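Local coordinates for protein annexin A8 (Homo sapiens, PDB 1W3W) that binds calcium and acidic phospholipids as an annexin and acts as an anticoagulant by indirectly inhibiting the thromboplastin-specific complex of the blood coagulation cascade, at residues D26-Y31 / A65-D70; E145-D150 / I158-L163; H212-F217 / K249-L254; S256-R261 / N289-H294; S305-D310 / A318-V323. All coordinates share one frame; numbering follows the deposited sequence.

The five contacts follow one another along an all-helical annexin chain. Contact 1 belongs to the first repeat, contact 2 to the second; contact 3 joins a helix of the third to the end of helix 238-252, and the fourth holds contacts 4 and 5. The centres of contacts 1 and 3 lie about 46 Å apart, across the chain's centre. Contacts 3 and 4 touch where K249 of helix 238-252 pairs with E260 of helix 254-266. Contacts 4 and 5, centres about 14 Å apart, share a probable K292 to V323 hydrogen bond. Contacts 2 and 5 probably join equivalent helix pairs; contact 5 holds a ligand of the bound calcium, the ion through which annexins bind phospholipid.

Contact 1 (D26-Y31 / A65-D70); sequences DAETLY and AQFGKD
In the first annexin repeat, helix 24-34 meets the C-terminal end of helix 53-67 through an offset stack of two aromatic rings. Y31 has CG anti to its backbone N (chi1 178°), while F67 puts CG beside its own N and anti to the carbonyl carbon. The rings lie almost flat on each other, planes 9° apart and centroids 3.9 Å apart. The tyrosine slides far enough that its CB also sits over the phenylalanine face, 3.8 Å from the F67 centroid, as a CH-pi contact. The other face of F67 is covered by CB of its own neighbour Q66, so the ring is sandwiched, and F63 meets it edge-to-face. G68, with positive phi, ends the helix straight after. An alanine in place of Y31 would take away the stacked ring and keep only CB over F67, which would probably loosen the join between the two helices. The extended chain of Q66 brings NE2 to 3.8 Å from A27 CB, and the same NE2 is hydrogen-bonded to S62 OG on its own helix. The contact lies at the surface, away from the calcium site, and its closest approach is Y31 CD1 to F67 CG, 3.4 Å.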
# COMPACT_ATOMS: atom_id res chain seq x y z
N ASP A 26 19.37 15.22 16.45
CA ASP A 26 19.16 14.54 15.17
C ASP A 26 19.10 15.55 14.01
O ASP A 26 19.67 15.31 12.95
CB ASP A 26 17.88 13.71 15.21
CG ASP A 26 18.04 12.40 15.97
OD1 ASP A 26 17.03 11.86 16.45
OD2 ASP A 26 19.13 11.82 16.14
N ALA A 27 18.41 16.65 14.21
CA ALA A 27 18.35 17.70 13.19
C ALA A 27 19.75 18.21 12.90
O ALA A 27 20.11 18.40 11.75
CB ALA A 27 17.45 18.86 13.66
N GLU A 28 20.54 18.40 13.94
CA GLU A 28 21.93 18.83 13.77
C GLU A 28 22.79 17.80 13.05
O GLU A 28 23.63 18.15 12.23
CB GLU A 28 22.56 19.17 15.12
CG GLU A 28 23.81 20.03 14.98
CD GLU A 28 24.48 20.29 16.30
OE1 GLU A 28 24.81 19.32 17.00
OE2 GLU A 28 24.67 21.48 16.65
N THR A 29 22.58 16.52 13.33
CA THR A 29 23.28 15.49 12.60
C THR A 29 22.98 15.56 11.10
O THR A 29 23.88 15.46 10.29
CB THR A 29 22.90 14.11 13.13
OG1 THR A 29 23.32 13.99 14.48
CG2 THR A 29 23.67 13.02 12.40
N LEU A 30 21.72 15.74 10.75
CA LEU A 30 21.34 15.82 9.34
C LEU A 30 21.93 17.07 8.67
O LEU A 30 22.41 17.01 7.54
CB LEU A 30 19.83 15.81 9.18
CG LEU A 30 19.12 14.55 9.62
CD1 LEU A 30 17.62 14.73 9.52
CD2 LEU A 30 19.59 13.37 8.81
N TYR A 31 21.92 18.19 9.39
CA TYR A 31 22.52 19.43 8.92
C TYR A 31 24.00 19.22 8.56
O TYR A 31 24.43 19.53 7.46
CB TYR A 31 22.35 20.51 9.98
CG TYR A 31 22.98 21.85 9.64
CD1 TYR A 31 22.36 22.72 8.75
CD2 TYR A 31 24.18 22.24 10.22
CE1 TYR A 31 22.93 23.97 8.45
CE2 TYR A 31 24.76 23.48 9.92
CZ TYR A 31 24.13 24.33 9.04
OH TYR A 31 24.70 25.56 8.74
N ALA A 65 13.40 25.29 12.22
CA ALA A 65 13.57 26.33 13.22
C ALA A 65 15.04 26.72 13.39
O ALA A 65 15.35 27.91 13.49
CB ALA A 65 12.98 25.87 14.57
N GLN A 66 15.93 25.73 13.40
CA GLN A 66 17.36 25.94 13.64
C GLN A 66 18.13 26.44 12.40
O GLN A 66 19.04 27.25 12.53
CB GLN A 66 18.04 24.65 14.10
CG GLN A 66 17.68 24.16 15.49
CD GLN A 66 18.58 23.01 15.92
OE1 GLN A 66 19.76 23.22 16.18
NE2 GLN A 66 18.04 21.79 15.94
N PHE A 67 17.77 25.94 11.23
CA PHE A 67 18.60 26.12 10.03
C PHE A 67 17.88 26.82 8.89
O PHE A 67 18.48 27.11 7.87
CB PHE A 67 19.17 24.76 9.58
CG PHE A 67 19.89 24.03 10.70
CD1 PHE A 67 20.99 24.60 11.31
CD2 PHE A 67 19.43 22.79 11.16
CE1 PHE A 67 21.64 23.96 12.35
CE2 PHE A 67 20.07 22.14 12.20
CZ PHE A 67 21.18 22.73 12.80
N GLY A 68 16.59 27.10 9.06
CA GLY A 68 15.84 27.94 8.14
C GLY A 68 15.42 27.36 6.81
O GLY A 68 14.89 28.09 5.97
N LYS A 69 15.64 26.06 6.60
CA LYS A 69 15.23 25.39 5.36
C LYS A 69 14.34 24.20 5.72
O LYS A 69 14.48 23.61 6.78
CB LYS A 69 16.46 24.90 4.58
CG LYS A 69 17.02 25.86 3.52
CD LYS A 69 18.18 26.69 4.05
CE LYS A 69 19.07 27.24 2.91
NZ LYS A 69 18.26 27.71 1.74
N ASP A 70 13.43 23.85 4.82
CA ASP A 70 12.60 22.67 4.97
C ASP A 70 13.46 21.41 4.76
O ASP A 70 14.24 21.32 3.81
CB ASP A 70 11.44 22.72 3.98
CG ASP A 70 10.50 21.57 4.13
OD1 ASP A 70 9.59 21.67 4.98
OD2 ASP A 70 10.60 20.51 3.47

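Contact 2 (E145-D150 / I158-L163); sequences EDIQAD and ILVCLL
I147 holds CG1 beside its backbone N and CG2 anti to it (chi1 -77°), and this splits its two branches between different partners on helix 153-163. With chi2 near 165° the CG1 arm is extended, so CD1 travels outward to meet L163 CD1 tip to tip at 3.9 Å. CG2 instead lies 4.0 Å from L159 CB, where the two side chains cross at about a right angle, and a little farther from V160, with 4.3 Å between I147 CG2 and V160 CG2. V160 keeps CG1 anti to its own N, which leaves CG2 as the methyl facing helix 143-150. There it rests against the aliphatic part of Q148, 3.8 Å from Q148 CG to V160 CG2, as the two side chains cross obliquely.

The short helical segments run antiparallel, at 172°, with axes 9.9 Å apart, as expected of consecutive helices joined by a tight turn in an annexin repeat. I116 and L120 of helix 113-122 add to the apolar cluster around I147, L159 and L163. On another side of helix 153-163, C161 forms a disulfide with C206 and so ties this repeat to the third. No hydrogen bond crosses between the segments: the join is made by branched aliphatic groups, and the exposed Q148 takes part, closest at its CG methylene, so the contact rests on van der Waals and hydrophobic packing.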
# COMPACT_ATOMS: atom_id res chain seq x y z
N GLU A 145 -13.33 12.11 -7.63
CA GLU A 145 -13.53 12.78 -8.92
C GLU A 145 -12.38 12.56 -9.89
O GLU A 145 -12.60 12.41 -11.08
CB GLU A 145 -13.72 14.29 -8.72
CG GLU A 145 -15.17 14.66 -8.42
CD GLU A 145 -15.38 16.16 -8.29
OE1 GLU A 145 -14.68 16.93 -9.00
OE2 GLU A 145 -16.24 16.56 -7.49
N ASP A 146 -11.15 12.54 -9.37
CA ASP A 146 -9.97 12.27 -10.20
C ASP A 146 -9.98 10.84 -10.72
O ASP A 146 -9.68 10.62 -11.89
CB ASP A 146 -8.68 12.55 -9.44
CG ASP A 146 -8.35 14.03 -9.35
OD1 ASP A 146 -9.06 14.84 -9.98
OD2 ASP A 146 -7.41 14.48 -8.68
N ILE A 147 -10.36 9.89 -9.86
CA ILE A 147 -10.45 8.50 -10.29
C ILE A 147 -11.54 8.33 -11.36
O ILE A 147 -11.33 7.65 -12.36
CB ILE A 147 -10.67 7.54 -9.07
CG1 ILE A 147 -9.34 7.34 -8.34
CG2 ILE A 147 -11.25 6.18 -9.52
CD1 ILE A 147 -9.47 6.75 -6.97
N GLN A 148 -12.69 8.98 -11.15
CA GLN A 148 -13.79 8.97 -12.12
C GLN A 148 -13.36 9.46 -13.50
O GLN A 148 -13.78 8.90 -14.51
CB GLN A 148 -14.95 9.86 -11.65
CG GLN A 148 -15.95 9.17 -10.74
CD GLN A 148 -17.01 10.13 -10.20
OE1 GLN A 148 -17.25 11.19 -10.83
NE2 GLN A 148 -17.61 9.82 -9.15
N ALA A 149 -12.54 10.50 -13.54
CA ALA A 149 -12.11 11.10 -14.80
C ALA A 149 -10.99 10.29 -15.46
O ALA A 149 -10.91 10.23 -16.68
CB ALA A 149 -11.66 12.53 -14.57
N ASP A 150 -10.15 9.65 -14.66
CA ASP A 150 -8.94 9.02 -15.18
C ASP A 150 -9.08 7.52 -15.52
O ASP A 150 -8.25 6.98 -16.25
CB ASP A 150 -7.80 9.20 -14.19
CG ASP A 150 -6.45 8.96 -14.81
OD1 ASP A 150 -6.13 9.57 -15.85
OD2 ASP A 150 -5.63 8.15 -14.31
N ILE A 158 -15.49 -0.40 -9.60
CA ILE A 158 -15.01 -1.02 -8.35
C ILE A 158 -14.16 -0.05 -7.51
O ILE A 158 -14.28 -0.03 -6.29
CB ILE A 158 -14.27 -2.36 -8.59
CG1 ILE A 158 -14.11 -3.10 -7.26
CG2 ILE A 158 -12.92 -2.17 -9.26
CD1 ILE A 158 -13.56 -4.50 -7.42
N LEU A 159 -13.34 0.77 -8.15
CA LEU A 159 -12.49 1.70 -7.42
C LEU A 159 -13.32 2.76 -6.71
O LEU A 159 -13.11 3.04 -5.53
CB LEU A 159 -11.47 2.35 -8.36
CG LEU A 159 -10.44 1.40 -8.97
CD1 LEU A 159 -9.53 2.13 -9.91
CD2 LEU A 159 -9.62 0.67 -7.90
N VAL A 160 -14.29 3.33 -7.42
CA VAL A 160 -15.21 4.29 -6.83
C VAL A 160 -16.01 3.67 -5.67
O VAL A 160 -16.23 4.30 -4.64
CB VAL A 160 -16.14 4.89 -7.92
CG1 VAL A 160 -17.45 5.39 -7.33
CG2 VAL A 160 -15.41 6.02 -8.62
N CYS A 161 -16.44 2.43 -5.84
CA CYS A 161 -17.16 1.72 -4.79
C CYS A 161 -16.31 1.51 -3.54
O CYS A 161 -16.81 1.66 -2.43
CB CYS A 161 -17.66 0.37 -5.31
SG CYS A 161 -18.73 -0.49 -4.13
N LEU A 162 -15.03 1.20 -3.70
CA LEU A 162 -14.14 1.01 -2.55
C LEU A 162 -14.00 2.28 -1.71
O LEU A 162 -13.78 2.21 -0.50
CB LEU A 162 -12.76 0.49 -3.00
CG LEU A 162 -12.76 -0.96 -3.49
CD1 LEU A 162 -11.43 -1.33 -4.12
CD2 LEU A 162 -13.10 -1.92 -2.39
N LEU A 163 -14.12 3.44 -2.36
CA LEU A 163 -14.08 4.74 -1.68
C LEU A 163 -15.41 5.15 -1.08
O LEU A 163 -15.45 5.89 -0.10
CB LEU A 163 -13.71 5.85 -2.67
CG LEU A 163 -12.31 5.91 -3.26
CD1 LEU A 163 -12.29 7.02 -4.32
CD2 LEU A 163 -11.27 6.16 -2.17

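Contact 3 (H212-F217 / K249-L254); sequences HLLRVF and KCTQNL
The methyl of T251 is the point on which the tight side of this contact turns. T251 carries CG2 anti to its backbone N, and OG1 beside the N (chi1 -67°), so the methyl is presented to helix 210-224 while the hydroxyl is hydrogen-bonded to V247 O, one turn back on its own helix. CG2 sits between two successive leucines, 4.0 Å from L213 CB and also 4.0 Å from L214 CG. L213 crosses the threonine at about a right angle, whereas L214 slides past it in the opposite direction. A turn later, F217 brings its ring obliquely to the same methyl, with CE2 4.2 Å from T251 CG2. From the ring's own helix, the carbonyl oxygen of L213 lies over one face toward the rim, 3.2 Å above the F217 plane.

Toward solvent the fit is looser. Exposed Q252 lies beside L214, whose CD2 is 4.2 Å from Q252 CA and 4.3 Å from Q252 CG, so the partly exposed leucine rests on the backbone and aliphatic stem of the glutamine. Q252 also touches E229 of helix 228-235. F217, by contrast, is buried and packs on I228 of that same helix. No hydrogen bond joins the two segments, and helix 238-252 ends here: N253 caps the next helix through OD1 to the backbone N of S256. In the all-helical annexin fold, helix 210-224 of the third repeat here packs on the last turn of helix 238-252, just before the chain enters helix 254-266 of the fourth.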
# COMPACT_ATOMS: atom_id res chain seq x y z
N HIS A 212 -18.33 -11.12 6.54
CA HIS A 212 -19.41 -11.61 5.69
C HIS A 212 -18.82 -12.27 4.44
O HIS A 212 -19.24 -13.34 4.06
CB HIS A 212 -20.34 -10.46 5.31
CG HIS A 212 -21.44 -10.85 4.38
ND1 HIS A 212 -22.76 -10.94 4.79
CD2 HIS A 212 -21.43 -11.16 3.06
CE1 HIS A 212 -23.51 -11.28 3.75
NE2 HIS A 212 -22.73 -11.43 2.70
N LEU A 213 -17.82 -11.63 3.83
CA LEU A 213 -17.24 -12.13 2.58
C LEU A 213 -16.56 -13.46 2.79
O LEU A 213 -16.64 -14.32 1.92
CB LEU A 213 -16.26 -11.13 1.98
CG LEU A 213 -16.87 -9.94 1.23
CD1 LEU A 213 -15.76 -9.02 0.80
CD2 LEU A 213 -17.70 -10.37 0.05
N LEU A 214 -15.91 -13.65 3.94
CA LEU A 214 -15.28 -14.95 4.21
C LEU A 214 -16.30 -16.07 4.21
O LEU A 214 -16.02 -17.17 3.71
CB LEU A 214 -14.52 -14.93 5.54
CG LEU A 214 -13.22 -14.12 5.45
CD1 LEU A 214 -12.69 -13.80 6.84
CD2 LEU A 214 -12.21 -14.88 4.64
N ARG A 215 -17.47 -15.80 4.78
CA ARG A 215 -18.54 -16.79 4.75
C ARG A 215 -19.09 -16.97 3.32
O ARG A 215 -19.43 -18.07 2.94
CB ARG A 215 -19.65 -16.40 5.73
CG ARG A 215 -20.80 -17.38 5.79
CD ARG A 215 -20.46 -18.68 6.50
NE ARG A 215 -21.65 -19.26 7.10
CZ ARG A 215 -22.15 -18.93 8.30
NH1 ARG A 215 -21.56 -18.02 9.08
NH2 ARG A 215 -23.26 -19.54 8.73
N VAL A 216 -19.19 -15.89 2.56
CA VAL A 216 -19.63 -15.97 1.18
C VAL A 216 -18.67 -16.87 0.39
O VAL A 216 -19.12 -17.70 -0.39
CB VAL A 216 -19.77 -14.59 0.51
CG1 VAL A 216 -19.98 -14.72 -0.99
CG2 VAL A 216 -20.91 -13.79 1.12
N PHE A 217 -17.36 -16.73 0.61
CA PHE A 217 -16.38 -17.52 -0.14
C PHE A 217 -16.51 -18.99 0.19
O PHE A 217 -16.41 -19.83 -0.70
CB PHE A 217 -14.95 -17.07 0.13
CG PHE A 217 -14.65 -15.66 -0.26
CD1 PHE A 217 -15.45 -14.95 -1.15
CD2 PHE A 217 -13.53 -15.04 0.25
CE1 PHE A 217 -15.15 -13.66 -1.50
CE2 PHE A 217 -13.23 -13.74 -0.10
CZ PHE A 217 -14.05 -13.05 -0.95
N LYS A 249 -7.71 -11.36 -1.67
CA LYS A 249 -6.49 -11.62 -0.88
C LYS A 249 -6.44 -10.78 0.39
O LYS A 249 -6.07 -11.30 1.45
CB LYS A 249 -5.25 -11.35 -1.73
CG LYS A 249 -5.02 -12.40 -2.80
CD LYS A 249 -3.96 -11.95 -3.78
CE LYS A 249 -3.49 -13.14 -4.62
NZ LYS A 249 -2.66 -12.65 -5.75
N CYS A 250 -6.83 -9.51 0.30
CA CYS A 250 -6.83 -8.61 1.46
C CYS A 250 -7.86 -9.03 2.51
O CYS A 250 -7.67 -8.82 3.70
CB CYS A 250 -7.07 -7.17 1.02
SG CYS A 250 -5.62 -6.45 0.20
N THR A 251 -8.94 -9.64 2.06
CA THR A 251 -9.99 -10.13 2.95
C THR A 251 -9.52 -11.35 3.72
O THR A 251 -9.79 -11.46 4.91
CB THR A 251 -11.23 -10.49 2.10
OG1 THR A 251 -11.78 -9.30 1.54
CG2 THR A 251 -12.35 -11.06 2.97
N GLN A 252 -8.83 -12.25 3.04
CA GLN A 252 -8.36 -13.50 3.63
C GLN A 252 -7.20 -13.30 4.61
O GLN A 252 -7.23 -13.79 5.73
CB GLN A 252 -7.92 -14.45 2.51
CG GLN A 252 -9.09 -14.90 1.67
CD GLN A 252 -8.68 -15.68 0.44
OE1 GLN A 252 -9.46 -16.51 -0.04
NE2 GLN A 252 -7.48 -15.43 -0.07
N ASN A 253 -6.19 -12.55 4.19
CA ASN A 253 -5.06 -12.23 5.06
C ASN A 253 -4.29 -11.07 4.47
O ASN A 253 -3.57 -11.22 3.49
CB ASN A 253 -4.14 -13.44 5.26
CG ASN A 253 -3.18 -13.26 6.44
OD1 ASN A 253 -2.48 -12.25 6.53
ND2 ASN A 253 -3.14 -14.24 7.33
N LEU A 254 -4.44 -9.91 5.09
CA LEU A 254 -3.79 -8.69 4.65
C LEU A 254 -2.25 -8.77 4.68
O LEU A 254 -1.58 -8.28 3.78
CB LEU A 254 -4.26 -7.57 5.56
CG LEU A 254 -3.98 -6.14 5.15
CD1 LEU A 254 -4.50 -5.87 3.74
CD2 LEU A 254 -4.63 -5.24 6.19

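Contact 4 (S256-R261 / N289-H294); sequences SYFAER and NLIKCH
S256 opens the contact: its backbone N stands over one face of the H294 ring, toward the rim, while its CB comes 4.0 Å from H294 CD2. Two residues on, F258 meets I291 mainly through its stem: CB lies 3.6 Å from I291 CD1, side chains crossing obliquely. A259 is small enough for the helices to close in, and its CA meets I291 CG2 at 4.0 Å; its CB reaches the I291 carbonyl oxygen and H294 CB. I291 serves both neighbours because CG2 is anti to its N and CG1 beside it, sending CD1 to F258 and CG2 to A259. A glycine at I291 would remove the branches that meet F258 and A259, and would probably loosen the buried crossing between the helices. The imidazole of H294 is pinned by ND1, which donates in the ring plane to L290 O (3.0 Å, 154° at the hydrogen); that oxygen also accepts from H294 N, so two bonds grip it.

The short segments cross at -67° with axes 8.3 Å apart, in the fourth annexin repeat. F258 and I291 touch R283 of helix 273-283, F258 and Y257 pack on S122 of helix 113-122, and A259 meets M298 of helix 288-299.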
# COMPACT_ATOMS: atom_id res chain seq x y z
N SER A 256 -0.30 -11.40 4.46
CA SER A 256 0.10 -12.27 3.36
C SER A 256 0.01 -11.54 2.00
O SER A 256 0.85 -11.78 1.11
CB SER A 256 -0.77 -13.53 3.38
OG SER A 256 -0.63 -14.27 2.19
N TYR A 257 -0.98 -10.66 1.84
CA TYR A 257 -1.10 -9.86 0.62
C TYR A 257 0.15 -8.99 0.42
O TYR A 257 0.72 -8.93 -0.68
CB TYR A 257 -2.36 -8.96 0.65
CG TYR A 257 -2.31 -7.90 -0.43
CD1 TYR A 257 -2.43 -8.23 -1.77
CD2 TYR A 257 -2.11 -6.55 -0.12
CE1 TYR A 257 -2.33 -7.28 -2.76
CE2 TYR A 257 -2.01 -5.60 -1.10
CZ TYR A 257 -2.14 -5.95 -2.41
OH TYR A 257 -2.05 -4.99 -3.38
N PHE A 258 0.56 -8.30 1.47
CA PHE A 258 1.72 -7.42 1.38
C PHE A 258 3.00 -8.19 1.11
O PHE A 258 3.85 -7.70 0.38
CB PHE A 258 1.85 -6.53 2.62
CG PHE A 258 0.82 -5.44 2.68
CD1 PHE A 258 -0.10 -5.40 3.69
CD2 PHE A 258 0.75 -4.48 1.68
CE1 PHE A 258 -1.08 -4.39 3.73
CE2 PHE A 258 -0.21 -3.50 1.71
CZ PHE A 258 -1.13 -3.46 2.75
N ALA A 259 3.14 -9.37 1.70
CA ALA A 259 4.31 -10.22 1.43
C ALA A 259 4.38 -10.53 -0.06
O ALA A 259 5.45 -10.48 -0.65
CB ALA A 259 4.25 -11.52 2.22
N GLU A 260 3.24 -10.86 -0.65
CA GLU A 260 3.17 -11.26 -2.06
C GLU A 260 3.43 -10.08 -2.99
O GLU A 260 4.05 -10.23 -4.04
CB GLU A 260 1.79 -11.87 -2.35
CG GLU A 260 1.61 -12.40 -3.76
CD GLU A 260 0.21 -12.94 -3.99
OE1 GLU A 260 -0.14 -13.98 -3.42
OE2 GLU A 260 -0.54 -12.30 -4.73
N ARG A 261 2.98 -8.91 -2.58
CA ARG A 261 3.24 -7.70 -3.31
C ARG A 261 4.73 -7.41 -3.37
O ARG A 261 5.27 -7.06 -4.42
CB ARG A 261 2.50 -6.56 -2.63
CG ARG A 261 2.30 -5.42 -3.48
CD ARG A 261 1.31 -5.63 -4.61
NE ARG A 261 1.14 -4.33 -5.20
CZ ARG A 261 1.15 -4.06 -6.50
NH1 ARG A 261 1.23 -5.03 -7.41
NH2 ARG A 261 1.02 -2.81 -6.87
N ASN A 289 6.74 -6.73 10.77
CA ASN A 289 7.17 -7.98 11.44
C ASN A 289 6.38 -9.23 10.95
O ASN A 289 6.97 -10.28 10.69
CB ASN A 289 7.08 -7.82 12.96
CG ASN A 289 5.63 -7.56 13.46
OD1 ASN A 289 4.88 -6.78 12.86
ND2 ASN A 289 5.26 -8.22 14.55
N LEU A 290 5.07 -9.10 10.80
CA LEU A 290 4.22 -10.18 10.31
C LEU A 290 4.44 -10.44 8.81
O LEU A 290 4.39 -11.56 8.36
CB LEU A 290 2.74 -9.90 10.60
CG LEU A 290 2.34 -9.87 12.08
CD1 LEU A 290 0.97 -9.25 12.26
CD2 LEU A 290 2.32 -11.29 12.70
N ILE A 291 4.69 -9.38 8.05
CA ILE A 291 5.00 -9.50 6.64
C ILE A 291 6.29 -10.33 6.48
O ILE A 291 6.35 -11.23 5.64
CB ILE A 291 5.13 -8.09 5.99
CG1 ILE A 291 3.74 -7.41 5.96
CG2 ILE A 291 5.69 -8.21 4.57
CD1 ILE A 291 3.76 -5.91 5.58
N LYS A 292 7.29 -10.06 7.30
CA LYS A 292 8.57 -10.77 7.24
C LYS A 292 8.36 -12.26 7.51
O LYS A 292 8.91 -13.10 6.81
CB LYS A 292 9.56 -10.19 8.24
CG LYS A 292 10.22 -8.89 7.75
CD LYS A 292 10.74 -8.03 8.92
CE LYS A 292 11.98 -8.62 9.53
NZ LYS A 292 12.48 -7.82 10.68
N CYS A 293 7.54 -12.57 8.51
CA CYS A 293 7.23 -13.94 8.87
C CYS A 293 6.50 -14.68 7.75
O CYS A 293 6.85 -15.83 7.39
CB CYS A 293 6.41 -13.95 10.14
SG CYS A 293 5.96 -15.60 10.69
N HIS A 294 5.49 -14.02 7.19
CA HIS A 294 4.70 -14.58 6.10
C HIS A 294 5.53 -14.78 4.84
O HIS A 294 5.37 -15.79 4.15
CB HIS A 294 3.47 -13.70 5.79
CG HIS A 294 2.30 -13.99 6.67
ND1 HIS A 294 2.10 -13.37 7.88
CD2 HIS A 294 1.28 -14.88 6.53
CE1 HIS A 294 1.00 -13.84 8.44
NE2 HIS A 294 0.48 -14.75 7.64

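Contact 5 (S305-D310 / A318-V323); sequences SMIMED and ALLSLV. With CA (calcium ion), chain B.
The segments 305-310 and 318-323 run antiparallel, at 173° with axes 10.4 Å apart, as consecutive helices of the fourth annexin repeat. I307 is the centre of the join. Its CG1 stands beside the backbone N (chi1 -71°) and the extended arm carries CD1 tip to tip onto V323 CG2, 3.9 Å away. Its CG2 meets L320 CD2 at 4.0 Å, the chains sliding past each other in opposite directions, while the I307 and L319 side chains cross obliquely. L320 thus divides its methyls: CD2 goes to I307, and CD1 lies 3.8 Å from M308 CG, where M308 crosses it at about a right angle before bending at chi3. I280 of helix 273-283 and M266 lie against I307 from outside the pair.

At the end of helix 303-310, D310 binds calcium through OD2 at 2.4 Å. A water, itself 2.4 Å from the metal, donates to D310 OD1, and the carbonyl oxygens of M266, G268 and G270 are the other ligands. T271 OG1 also bonds OD2, which would help fix the carboxylate. The helix that supplies the charged ligand meets its neighbour through apolar groups, while its charge is met at the helix end by the metal.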
# COMPACT_ATOMS: atom_id res chain seq x y z
N SER A 305 16.90 -11.23 2.00
CA SER A 305 17.73 -11.93 1.03
C SER A 305 17.37 -11.50 -0.39
O SER A 305 18.26 -11.35 -1.25
CB SER A 305 17.67 -13.46 1.19
OG SER A 305 16.50 -14.03 0.57
N MET A 306 16.09 -11.28 -0.64
CA MET A 306 15.67 -10.81 -1.95
C MET A 306 16.03 -9.35 -2.17
O MET A 306 16.45 -8.97 -3.26
CB MET A 306 14.17 -11.06 -2.18
CG MET A 306 13.94 -12.42 -2.79
SD MET A 306 12.27 -12.69 -3.25
CE MET A 306 12.30 -12.09 -4.90
N ILE A 307 15.90 -8.54 -1.13
CA ILE A 307 16.34 -7.15 -1.21
C ILE A 307 17.85 -7.08 -1.52
O ILE A 307 18.28 -6.29 -2.35
CB ILE A 307 16.00 -6.39 0.09
CG1 ILE A 307 14.48 -6.17 0.19
CG2 ILE A 307 16.72 -5.07 0.12
CD1 ILE A 307 14.01 -5.69 1.55
N MET A 308 18.66 -7.90 -0.86
CA MET A 308 20.11 -7.94 -1.11
C MET A 308 20.47 -8.33 -2.55
O MET A 308 21.41 -7.79 -3.15
CB MET A 308 20.79 -8.90 -0.14
CG MET A 308 20.77 -8.38 1.27
SD MET A 308 21.70 -9.34 2.46
CE MET A 308 23.30 -8.96 1.94
N GLU A 309 19.69 -9.24 -3.11
CA GLU A 309 19.89 -9.72 -4.47
C GLU A 309 19.50 -8.68 -5.51
O GLU A 309 20.16 -8.57 -6.54
CB GLU A 309 19.09 -11.01 -4.70
CG GLU A 309 19.47 -11.76 -5.97
CD GLU A 309 18.56 -12.94 -6.22
OE1 GLU A 309 18.08 -13.12 -7.37
OE2 GLU A 309 18.31 -13.68 -5.24
N ASP A 310 18.46 -7.90 -5.22
CA ASP A 310 17.83 -7.00 -6.19
C ASP A 310 18.25 -5.52 -6.13
O ASP A 310 18.04 -4.79 -7.08
CB ASP A 310 16.31 -7.04 -6.03
CG ASP A 310 15.64 -7.84 -7.10
OD1 ASP A 310 16.04 -9.02 -7.28
OD2 ASP A 310 14.73 -7.36 -7.84
N ALA A 318 19.69 1.39 3.28
CA ALA A 318 18.56 2.04 3.92
C ALA A 318 17.38 1.08 4.03
O ALA A 318 16.72 1.02 5.06
CB ALA A 318 18.16 3.30 3.15
N LEU A 319 17.09 0.32 2.98
CA LEU A 319 15.98 -0.64 3.02
C LEU A 319 16.21 -1.68 4.11
O LEU A 319 15.30 -2.00 4.88
CB LEU A 319 15.77 -1.34 1.69
CG LEU A 319 15.06 -0.56 0.59
CD1 LEU A 319 15.14 -1.31 -0.70
CD2 LEU A 319 13.61 -0.32 0.95
N LEU A 320 17.44 -2.19 4.19
CA LEU A 320 17.77 -3.22 5.17
C LEU A 320 17.72 -2.67 6.59
O LEU A 320 17.33 -3.38 7.49
CB LEU A 320 19.15 -3.84 4.86
CG LEU A 320 19.25 -4.67 3.57
CD1 LEU A 320 20.71 -5.11 3.30
CD2 LEU A 320 18.35 -5.89 3.65
N SER A 321 18.09 -1.40 6.78
CA SER A 321 18.02 -0.76 8.09
C SER A 321 16.57 -0.67 8.57
O SER A 321 16.27 -0.94 9.73
CB SER A 321 18.67 0.62 8.04
OG SER A 321 18.72 1.24 9.31
N LEU A 322 15.66 -0.36 7.64
CA LEU A 322 14.23 -0.28 7.92
C LEU A 322 13.63 -1.64 8.25
O LEU A 322 12.86 -1.77 9.19
CB LEU A 322 13.48 0.26 6.70
CG LEU A 322 13.32 1.76 6.58
CD1 LEU A 322 12.72 2.06 5.22
CD2 LEU A 322 12.44 2.31 7.71
N VAL A 323 13.98 -2.64 7.46
CA VAL A 323 13.47 -3.99 7.64
C VAL A 323 13.94 -4.58 8.97
O VAL A 323 13.20 -5.29 9.63
CB VAL A 323 13.88 -4.90 6.45
CG1 VAL A 323 13.50 -6.36 6.71
CG2 VAL A 323 13.22 -4.42 5.16
CA CA B . 14.49 -8.71 -9.83
O HOH W 1 15.22 -10.97 -9.45